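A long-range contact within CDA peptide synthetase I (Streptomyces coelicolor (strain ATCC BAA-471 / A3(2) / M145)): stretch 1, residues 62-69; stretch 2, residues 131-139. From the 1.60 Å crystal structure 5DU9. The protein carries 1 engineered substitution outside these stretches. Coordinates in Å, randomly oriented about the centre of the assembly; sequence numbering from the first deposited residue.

Stretch 1 (62-69) TLCSRFLT
Stretch 2, residues 131-139: PLDRPGLSS

Just two direct hydrogen bonds join these stretches, and much of the remaining backbone polarity is met by CA-H...O contacts and two waters. Residues 62-63 belong to a 3-10 segment that begins earlier in the chain, Cys-64 follows at phi/psi -114/18, and 65-69 run as an extended strand; stretch 2 makes a type I turn from Pro-131 to Arg-134 (Leu-132 -74/-16, Asp-133 -88/2), then passes through Pro-135 (-70/152), Gly-136 (88/67) and Leu-137 (-88/57) into a strand at Ser-138. The chains run antiparallel, with CA of Arg-66 4.4 Å from CA of Pro-135 and CA of Cys-64 5.0 Å from CA of Gly-136. The turn offers its carbonyls to the strand: Phe-67 N donates to Leu-132 O (2.8 Å, 163°), and Arg-66 NH1 donates to Asp-133 O (3.1 Å, 158°), which lies at the guanidinium edge, near its plane. Arg-66 points its CB toward stretch 2 and reaches that carbonyl with chi1 p, chi2 t, chi3 t and chi4 145°; on the way its CD packs 3.8 Å from CD of Pro-135, so the aliphatic part packs beside the proline ring (C-gamma endo), and Arg-66 as a whole remains partly exposed. Farther along, Gly-136 CA approaches Leu-63 O at 3.4 Å (angle at H 162°), and Pro-135 CA approaches Ser-65 O at 3.5 Å (146°). Glycine suits position 136 because, at its positive phi, a CB would be jammed against the carbonyl O of Pro-135. Water 1 donates to Thr-62 O and Ser-65 O, each 2.8 Å from its oxygen, and accepts from Leu-137 N at 3.0 Å, linking stretch 1 at Thr-62 and Ser-65 to Leu-137 of stretch 2. The oxygen of water 2 lies 2.9 Å from Leu-63 O, to which it donates, and 2.6 Å from Ser-138 OG, completing a second bridge; Ser-138 (chi1 p) points its CB toward stretch 1, and its OG lies 3.9 Å from Leu-63 CD2. The apolar contacts centre on the buried Phe-67 (chi1 m, chi2 80°): its CB lies 4.2 Å from CB of Leu-132 (m, t), and its CE1 meets CD1 of the buried Leu-137 (m, chi2 157°) at 3.8 Å, at the ring edge. Leu-63 (m, t) starts sideways, but its end comes nearer stretch 2. At the turn, Leu-68 CD2 (m, t) packs 3.9 Å from Asp-133 CB, while the exposed Asp-133 (chi1 p) leads its carboxylate away. Together the stretches bury 486 Å².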

ATOM      1  N   THR A  62     -15.957   2.957  -7.007  1.00 16.45           N
ATOM      2  CA  THR A  62     -14.732   3.724  -7.181  1.00 15.26           C
ATOM      3  C   THR A  62     -14.071   3.416  -8.527  1.00 16.48           C
ATOM      4  O   THR A  62     -13.430   4.282  -9.121  1.00 17.10           O
ATOM      5  CB  THR A  62     -13.733   3.465  -6.036  1.00 14.09           C
ATOM      6  OG1 THR A  62     -12.708   4.466  -6.069  1.00 15.76           O
ATOM      7  CG2 THR A  62     -13.109   2.079  -6.128  1.00 15.84           C
ATOM      8  N   LEU A  63     -14.249   2.195  -9.019  1.00 16.84           N
ATOM      9  CA  LEU A  63     -13.672   1.813 -10.304  1.00 16.48           C
ATOM     10  C   LEU A  63     -14.531   2.275 -11.476  1.00 17.53           C
ATOM     11  O   LEU A  63     -14.165   2.051 -12.629  1.00 21.02           O
ATOM     12  CB  LEU A  63     -13.474   0.297 -10.377  1.00 16.30           C
ATOM     13  CG  LEU A  63     -12.378  -0.282  -9.479  1.00 16.68           C
ATOM     14  CD1 LEU A  63     -12.394  -1.804  -9.556  1.00 18.73           C
ATOM     15  CD2 LEU A  63     -11.006   0.254  -9.863  1.00 17.97           C
ATOM     16  N   CYS A  64     -15.666   2.908 -11.175  1.00 17.83           N
ATOM     17  CA  CYS A  64     -16.547   3.477 -12.194  1.00 19.53           C
ATOM     18  C   CYS A  64     -16.601   4.991 -12.087  1.00 21.99           C
ATOM     19  O   CYS A  64     -17.517   5.621 -12.612  1.00 23.69           O
ATOM     20  CB  CYS A  64     -17.967   2.924 -12.061  1.00 21.12           C
ATOM     21  SG  CYS A  64     -18.127   1.175 -12.367  1.00 23.88           S
ATOM     22  N   SER A  65     -15.628   5.570 -11.395  1.00 18.53           N
ATOM     23  CA  SER A  65     -15.681   6.982 -11.061  1.00 18.48           C
ATOM     24  C   SER A  65     -14.685   7.810 -11.858  1.00 21.71           C
ATOM     25  O   SER A  65     -13.649   7.314 -12.303  1.00 21.39           O
ATOM     26  CB  SER A  65     -15.431   7.178  -9.567  1.00 20.99           C
ATOM     27  OG  SER A  65     -16.509   6.670  -8.799  1.00 21.58           O
ATOM     28  N   ARG A  66     -15.030   9.078 -12.046  1.00 19.83           N
ATOM     29  CA  ARG A  66     -14.099  10.066 -12.566  1.00 19.29           C
ATOM     30  C   ARG A  66     -14.127  11.277 -11.651  1.00 22.26           C
ATOM     31  O   ARG A  66     -14.969  11.363 -10.754  1.00 20.68           O
ATOM     32  CB  ARG A  66     -14.456  10.457 -13.994  1.00 20.99           C
ATOM     33  CG  ARG A  66     -15.812  11.118 -14.148  1.00 22.85           C
ATOM     34  CD  ARG A  66     -16.109  11.282 -15.617  1.00 27.76           C
ATOM     35  NE  ARG A  66     -17.254  12.143 -15.886  1.00 30.29           N
ATOM     36  CZ  ARG A  66     -17.341  12.968 -16.926  1.00 37.90           C
ATOM     37  NH1 ARG A  66     -16.344  13.063 -17.796  1.00 36.68           N
ATOM     38  NH2 ARG A  66     -18.426  13.708 -17.095  1.00 31.44           N
ATOM     39  N   PHE A  67     -13.209  12.209 -11.880  1.00 19.36           N
ATOM     40  CA  PHE A  67     -13.078  13.380 -11.029  1.00 19.52           C
ATOM     41  C   PHE A  67     -13.085  14.652 -11.860  1.00 25.45           C
ATOM     42  O   PHE A  67     -12.328  14.791 -12.822  1.00 26.63           O
ATOM     43  CB  PHE A  67     -11.809  13.271 -10.189  1.00 18.29           C
ATOM     44  CG  PHE A  67     -11.813  12.081  -9.279  1.00 16.72           C
ATOM     45  CD1 PHE A  67     -11.496  10.821  -9.765  1.00 15.97           C
ATOM     46  CD2 PHE A  67     -12.179  12.210  -7.949  1.00 18.76           C
ATOM     47  CE1 PHE A  67     -11.529   9.718  -8.940  1.00 14.99           C
ATOM     48  CE2 PHE A  67     -12.211  11.110  -7.116  1.00 15.90           C
ATOM     49  CZ  PHE A  67     -11.883   9.863  -7.611  1.00 15.85           C
ATOM     50  N   LEU A  68     -13.967  15.567 -11.474  1.00 22.34           N
ATOM     51  CA  LEU A  68     -14.182  16.812 -12.195  1.00 24.23           C
ATOM     52  C   LEU A  68     -14.043  17.981 -11.230  1.00 24.58           C
ATOM     53  O   LEU A  68     -13.971  17.782 -10.021  1.00 23.52           O
ATOM     54  CB  LEU A  68     -15.566  16.814 -12.845  1.00 26.18           C
ATOM     55  CG  LEU A  68     -15.897  15.597 -13.713  1.00 29.38           C
ATOM     56  CD1 LEU A  68     -17.387  15.542 -14.007  1.00 30.78           C
ATOM     57  CD2 LEU A  68     -15.101  15.629 -15.006  1.00 31.87           C
ATOM     58  N   THR A  69     -14.000  19.195 -11.770  1.00 26.28           N
ATOM     59  CA  THR A  69     -13.947  20.404 -10.955  1.00 27.83           C
ATOM     60  C   THR A  69     -15.219  21.217 -11.146  1.00 29.25           C
ATOM     61  O   THR A  69     -15.773  21.261 -12.245  1.00 33.15           O
ATOM     62  CB  THR A  69     -12.734  21.280 -11.310  1.00 27.80           C
ATOM     63  OG1 THR A  69     -12.717  21.527 -12.721  1.00 35.14           O
ATOM     64  CG2 THR A  69     -11.438  20.596 -10.901  1.00 26.42           C
ATOM     65  N   PRO A 131      -5.710  10.277 -17.187  1.00 22.37           N
ATOM     66  CA  PRO A 131      -6.438  11.524 -16.919  1.00 25.70           C
ATOM     67  C   PRO A 131      -7.642  11.288 -16.016  1.00 21.49           C
ATOM     68  O   PRO A 131      -8.404  10.350 -16.251  1.00 22.58           O
ATOM     69  CB  PRO A 131      -6.877  11.983 -18.311  1.00 28.88           C
ATOM     70  CG  PRO A 131      -5.913  11.343 -19.245  1.00 30.18           C
ATOM     71  CD  PRO A 131      -5.571  10.024 -18.633  1.00 22.82           C
ATOM     72  N   LEU A 132      -7.808  12.133 -15.005  1.00 21.48           N
ATOM     73  CA  LEU A 132      -8.790  11.881 -13.958  1.00 22.36           C
ATOM     74  C   LEU A 132     -10.231  12.112 -14.399  1.00 20.74           C
ATOM     75  O   LEU A 132     -11.155  11.653 -13.727  1.00 23.68           O
ATOM     76  CB  LEU A 132      -8.484  12.747 -12.732  1.00 23.14           C
ATOM     77  CG  LEU A 132      -7.192  12.419 -11.973  1.00 24.71           C
ATOM     78  CD1 LEU A 132      -7.067  13.294 -10.732  1.00 28.13           C
ATOM     79  CD2 LEU A 132      -7.111  10.946 -11.590  1.00 21.86           C
ATOM     80  N   ASP A 133     -10.431  12.799 -15.523  1.00 22.80           N
ATOM     81  CA  ASP A 133     -11.782  13.089 -16.002  1.00 23.41           C
ATOM     82  C   ASP A 133     -12.344  11.981 -16.897  1.00 26.53           C
ATOM     83  O   ASP A 133     -13.451  12.104 -17.413  1.00 29.68           O
ATOM     84  CB  ASP A 133     -11.809  14.419 -16.759  1.00 26.19           C
ATOM     85  CG  ASP A 133     -11.064  14.359 -18.076  1.00 34.03           C
ATOM     86  OD1 ASP A 133     -10.096  13.582 -18.184  1.00 32.94           O
ATOM     87  OD2 ASP A 133     -11.447  15.097 -19.007  1.00 44.45           O
ATOM     88  N   ARG A 134     -11.578  10.912 -17.087  1.00 24.87           N
ATOM     89  CA  ARG A 134     -12.049   9.750 -17.835  1.00 30.75           C
ATOM     90  C   ARG A 134     -12.362   8.620 -16.858  1.00 25.41           C
ATOM     91  O   ARG A 134     -11.485   8.197 -16.109  1.00 23.98           O
ATOM     92  CB  ARG A 134     -11.004   9.302 -18.860  1.00 31.11           C
ATOM     93  CG  ARG A 134     -10.641  10.373 -19.874  1.00 32.82           C
ATOM     94  N   PRO A 135     -13.611   8.128 -16.852  1.00 23.84           N
ATOM     95  CA  PRO A 135     -13.963   7.139 -15.827  1.00 21.11           C
ATOM     96  C   PRO A 135     -13.295   5.781 -16.040  1.00 26.44           C
ATOM     97  O   PRO A 135     -12.990   5.413 -17.171  1.00 29.09           O
ATOM     98  CB  PRO A 135     -15.482   7.025 -15.959  1.00 22.27           C
ATOM     99  CG  PRO A 135     -15.766   7.388 -17.366  1.00 27.37           C
ATOM    100  CD  PRO A 135     -14.752   8.433 -17.735  1.00 28.19           C
ATOM    101  N   GLY A 136     -13.072   5.053 -14.953  1.00 24.79           N
ATOM    102  CA  GLY A 136     -12.434   3.749 -15.021  1.00 26.74           C
ATOM    103  C   GLY A 136     -10.928   3.886 -14.939  1.00 23.50           C
ATOM    104  O   GLY A 136     -10.204   3.602 -15.893  1.00 25.34           O
ATOM    105  N   LEU A 137     -10.463   4.321 -13.778  1.00 17.96           N
ATOM    106  CA  LEU A 137      -9.064   4.673 -13.596  1.00 16.76           C
ATOM    107  C   LEU A 137      -8.253   3.457 -13.178  1.00 16.35           C
ATOM    108  O   LEU A 137      -7.592   3.445 -12.139  1.00 15.18           O
ATOM    109  CB  LEU A 137      -8.945   5.797 -12.573  1.00 15.46           C
ATOM    110  CG  LEU A 137      -9.542   7.099 -13.115  1.00 17.45           C
ATOM    111  CD1 LEU A 137      -9.957   8.038 -11.998  1.00 18.76           C
ATOM    112  CD2 LEU A 137      -8.553   7.787 -14.045  1.00 21.47           C
ATOM    113  N   SER A 138      -8.314   2.424 -14.006  1.00 17.51           N
ATOM    114  CA  SER A 138      -7.549   1.217 -13.751  1.00 16.48           C
ATOM    115  C   SER A 138      -7.165   0.539 -15.054  1.00 15.40           C
ATOM    116  O   SER A 138      -7.670   0.881 -16.129  1.00 16.62           O
ATOM    117  CB  SER A 138      -8.336   0.258 -12.853  1.00 15.95           C
ATOM    118  OG  SER A 138      -9.520  -0.194 -13.486  1.00 18.29           O
ATOM    119  N   SER A 139      -6.257  -0.422 -14.934  1.00 15.93           N
ATOM    120  CA  SER A 139      -5.719  -1.156 -16.066  1.00 17.37           C
ATOM    121  C   SER A 139      -5.572  -2.611 -15.641  1.00 16.12           C
ATOM    122  O   SER A 139      -5.003  -2.890 -14.588  1.00 18.49           O
ATOM    123  CB  SER A 139      -4.377  -0.564 -16.498  1.00 17.47           C
ATOM    124  OG  SER A 139      -3.832  -1.253 -17.606  1.00 22.40           O
TER
HETATM  125  O   HOH W   1     -12.474   4.871 -11.661  1.00 21.41           O
HETATM  126  O   HOH W   2     -11.826   0.921 -13.878  1.00 19.72           O